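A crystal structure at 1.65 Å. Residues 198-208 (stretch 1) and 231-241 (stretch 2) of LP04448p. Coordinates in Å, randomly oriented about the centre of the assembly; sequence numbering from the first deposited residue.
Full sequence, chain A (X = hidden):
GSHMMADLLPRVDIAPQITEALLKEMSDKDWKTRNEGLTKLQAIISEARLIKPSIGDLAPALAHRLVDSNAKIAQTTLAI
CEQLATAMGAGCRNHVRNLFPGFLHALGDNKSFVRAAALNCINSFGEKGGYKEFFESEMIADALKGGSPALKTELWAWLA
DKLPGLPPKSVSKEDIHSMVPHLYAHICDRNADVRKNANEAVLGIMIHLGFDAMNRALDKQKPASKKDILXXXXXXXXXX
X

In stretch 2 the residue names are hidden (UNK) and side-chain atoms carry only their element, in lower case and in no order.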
# COMPACT_ATOMS: atom_id res chain seq x y z
N ALA A 198 5.19 9.97 -12.29
CA ALA A 198 4.65 11.08 -11.50
C ALA A 198 3.82 12.03 -12.37
O ALA A 198 2.73 12.49 -11.99
CB ALA A 198 5.75 11.81 -10.75
N ASN A 199 4.31 12.32 -13.57
CA ASN A 199 3.53 13.14 -14.49
C ASN A 199 2.18 12.50 -14.82
O ASN A 199 1.16 13.19 -14.91
CB ASN A 199 4.32 13.45 -15.76
CG ASN A 199 5.26 14.62 -15.58
OD1 ASN A 199 4.85 15.78 -15.63
ND2 ASN A 199 6.54 14.33 -15.34
N GLU A 200 2.18 11.18 -14.99
CA GLU A 200 0.94 10.47 -15.29
C GLU A 200 -0.04 10.52 -14.13
O GLU A 200 -1.24 10.34 -14.32
CB GLU A 200 1.24 9.02 -15.68
CG GLU A 200 2.00 8.92 -16.99
CD GLU A 200 2.18 7.50 -17.46
OE1 GLU A 200 1.62 6.58 -16.82
OE2 GLU A 200 2.87 7.30 -18.49
N ALA A 201 0.46 10.76 -12.93
CA ALA A 201 -0.36 10.78 -11.72
C ALA A 201 -0.97 12.17 -11.48
O ALA A 201 -1.84 12.33 -10.63
CB ALA A 201 0.47 10.35 -10.51
N VAL A 202 -0.51 13.17 -12.22
CA VAL A 202 -1.02 14.53 -12.01
C VAL A 202 -2.54 14.59 -12.15
O VAL A 202 -3.23 15.15 -11.29
CB VAL A 202 -0.36 15.54 -12.97
CG1 VAL A 202 -1.06 16.90 -12.86
CG2 VAL A 202 1.12 15.69 -12.64
N LEU A 203 -3.06 13.98 -13.22
CA LEU A 203 -4.50 14.03 -13.46
C LEU A 203 -5.28 13.37 -12.33
O LEU A 203 -6.28 13.91 -11.85
CB LEU A 203 -4.86 13.38 -14.81
CG LEU A 203 -6.35 13.33 -15.12
CD1 LEU A 203 -6.93 14.74 -15.19
CD2 LEU A 203 -6.60 12.57 -16.42
N GLY A 204 -4.83 12.19 -11.91
CA GLY A 204 -5.47 11.49 -10.81
C GLY A 204 -5.53 12.31 -9.53
O GLY A 204 -6.56 12.33 -8.87
N ILE A 205 -4.43 12.95 -9.16
CA ILE A 205 -4.40 13.83 -8.00
C ILE A 205 -5.39 14.98 -8.19
O ILE A 205 -6.18 15.30 -7.30
CB ILE A 205 -2.98 14.41 -7.76
CG1 ILE A 205 -1.96 13.28 -7.53
CG2 ILE A 205 -2.99 15.43 -6.61
CD1 ILE A 205 -2.00 12.67 -6.15
N MET A 206 -5.36 15.60 -9.36
CA MET A 206 -6.24 16.74 -9.61
C MET A 206 -7.72 16.37 -9.61
O MET A 206 -8.56 17.20 -9.26
CB MET A 206 -5.88 17.40 -10.94
CG MET A 206 -6.49 18.78 -11.10
SD MET A 206 -6.01 19.54 -12.64
CE MET A 206 -4.30 19.95 -12.28
N ILE A 207 -8.05 15.14 -10.00
CA ILE A 207 -9.44 14.70 -9.97
C ILE A 207 -10.00 14.81 -8.55
O ILE A 207 -11.19 15.10 -8.36
CB ILE A 207 -9.59 13.27 -10.52
CG1 ILE A 207 -9.56 13.30 -12.05
CG2 ILE A 207 -10.86 12.60 -10.00
CD1 ILE A 207 -9.41 11.93 -12.68
N HIS A 208 -9.14 14.62 -7.56
CA HIS A 208 -9.56 14.70 -6.16
C HIS A 208 -9.37 16.07 -5.50
O HIS A 208 -10.16 16.45 -4.64
CB HIS A 208 -8.88 13.60 -5.34
CG HIS A 208 -9.32 12.23 -5.74
ND1 HIS A 208 -10.39 11.59 -5.14
CD2 HIS A 208 -8.88 11.39 -6.71
CE1 HIS A 208 -10.58 10.42 -5.71
NE2 HIS A 208 -9.67 10.27 -6.66
N UNK A 231 3.10 23.97 -15.77
CA UNK A 231 2.84 23.39 -17.09
C UNK A 231 2.11 22.06 -16.96
O UNK A 231 1.17 21.79 -17.70
c UNK A 231 4.14 23.23 -17.87
N UNK A 232 2.55 21.23 -16.01
CA UNK A 232 1.91 19.94 -15.76
C UNK A 232 0.46 20.11 -15.29
O UNK A 232 -0.43 19.38 -15.72
c UNK A 232 2.71 19.15 -14.74
N UNK A 233 0.22 21.07 -14.40
CA UNK A 233 -1.13 21.31 -13.93
C UNK A 233 -2.00 21.76 -15.10
O UNK A 233 -3.14 21.32 -15.24
c UNK A 233 -0.53 23.21 -10.54
c UNK A 233 -0.34 22.07 -11.54
c UNK A 233 -1.16 22.35 -12.80
c UNK A 233 -0.76 20.76 -10.92
N UNK A 234 -1.45 22.62 -15.95
CA UNK A 234 -2.24 23.14 -17.07
C UNK A 234 -2.50 22.07 -18.12
O UNK A 234 -3.56 22.08 -18.77
c UNK A 234 -1.63 25.59 -16.79
c UNK A 234 -1.56 24.37 -17.69
o UNK A 234 -1.13 27.91 -16.94
o UNK A 234 0.22 26.53 -17.99
c UNK A 234 -0.79 26.76 -17.28
N UNK A 235 -1.56 21.15 -18.27
CA UNK A 235 -1.71 20.05 -19.23
C UNK A 235 -2.82 19.08 -18.80
O UNK A 235 -3.54 18.54 -19.65
n UNK A 235 2.27 15.86 -21.88
c UNK A 235 0.93 17.55 -20.62
c UNK A 235 0.93 16.50 -21.72
c UNK A 235 -0.42 18.23 -20.49
c UNK A 235 -0.38 19.31 -19.43
N UNK A 236 -2.98 18.88 -17.50
CA UNK A 236 -3.94 17.91 -16.96
C UNK A 236 -5.36 18.47 -16.90
O UNK A 236 -6.34 17.74 -17.09
c UNK A 236 -3.51 17.45 -15.57
N UNK A 237 -5.46 19.76 -16.61
CA UNK A 237 -6.75 20.39 -16.37
C UNK A 237 -7.84 20.12 -17.43
O UNK A 237 -8.98 19.81 -17.08
n UNK A 237 -9.14 26.85 -14.13
c UNK A 237 -7.71 22.62 -15.68
c UNK A 237 -6.54 21.90 -16.22
n UNK A 237 -7.25 26.83 -15.43
c UNK A 237 -8.26 26.19 -14.87
c UNK A 237 -7.47 24.10 -15.83
n UNK A 237 -8.39 24.89 -15.04
N UNK A 238 -7.50 20.25 -18.72
CA UNK A 238 -8.55 20.05 -19.73
C UNK A 238 -9.03 18.60 -19.80
O UNK A 238 -10.03 18.32 -20.47
c UNK A 238 -6.40 20.38 -20.77
c UNK A 238 -6.22 20.69 -19.32
c UNK A 238 -7.86 20.47 -21.04
N UNK A 239 -8.34 17.70 -19.11
CA UNK A 239 -8.73 16.29 -19.11
C UNK A 239 -9.52 15.86 -17.88
O UNK A 239 -9.86 14.69 -17.72
c UNK A 239 -6.93 15.50 -20.68
n UNK A 239 -5.67 15.89 -20.80
c UNK A 239 -7.49 15.41 -19.29
o UNK A 239 -7.65 15.26 -21.66
N UNK A 240 -9.81 16.82 -17.01
CA UNK A 240 -10.64 16.55 -15.85
C UNK A 240 -12.07 16.24 -16.29
O UNK A 240 -12.53 16.74 -17.32
c UNK A 240 -9.12 16.98 -13.11
c UNK A 240 -9.58 19.42 -13.41
c UNK A 240 -10.66 17.76 -14.92
c UNK A 240 -9.40 18.08 -14.11
N UNK A 241 -12.77 15.41 -15.51
CA UNK A 241 -14.19 15.14 -15.80
C UNK A 241 -15.00 16.43 -15.79
O UNK A 241 -14.72 17.30 -14.96
c UNK A 241 -12.29 14.65 -14.35
c UNK A 241 -14.62 14.26 -14.62
c UNK A 241 -13.36 13.63 -14.15

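Position 231 carries one side-chain carbon, a lone CB, and it reaches nothing on stretch 1; this is alanine, A231. Position 232 also has a single carbon, but its CA-to-CB bond points toward stretch 1. A side chain of one carbon is alanine, A232; its CB lies 4.1 Å from OD1 of N199 and 4.3 Å from CG2 of V202.

Position 233 has four carbons, with the fork at the second, one bond beyond CB. A branch at that point excludes isoleucine, which forks at CB, and identifies L233. Its CB leaves sideways, yet the end comes nearer: CD2 is 4.3 Å from CG1 of V202 and 3.9 Å from CE of M206.

At 234, three carbons lead to two oxygens on the third, and the CB points away from stretch 1. The length of the chain separates glutamate from aspartate: E234. Position 235 is an unbranched run of four carbons ending in nitrogen, all four chi angles t, with no contact across; it is K235.

Position 236 has one carbon, its CB directed toward stretch 1, 3.7 Å from CG1 of V202, 4.2 Å from CE of M206 and 4.4 Å from CB of L203. It is A236, and its CA makes the shortest CA-CA approach in the register, 5.3 Å to CA of L203.

Position 237 shows three carbons, a nitrogen, then a carbon bearing two more nitrogens, a guanidinium: R237. The CA-to-CB bond points away from stretch 1, and the closest contact is made by the backbone, CA to SD of M206 at 3.9 Å. At 238 three carbons close a ring onto the backbone N, without contact across: P238.

Position 239 has two carbons, the second holding one oxygen and one nitrogen, a short amide: N239. Its CB is 4.1 Å from CD2 of L203. Position 240 repeats the four carbons forked at the second, hence L240; CD1 lies 3.7 Å from SD of M206, while CD2 lies 3.8 Å from CD1 of L203 and 3.9 Å from CG1 of I207. Position 241 is again a three-carbon ring on N, P241, with CD 3.8 Å from CG1 of I207.

No hydrogen bond crosses between the stretches, so the contact rests on apolar packing, with 488 Å² buried in total. The helix axes cross at -64° and approach to 9.2 Å. The small CB of A236 sits among V202, L203 and M206, consistent with the close backbone approach there. Beyond the helix and 3-10 segment, L240 and P241 extend the packing to I207.

Stretch 2, residues 231-241: AALEKARPNLP
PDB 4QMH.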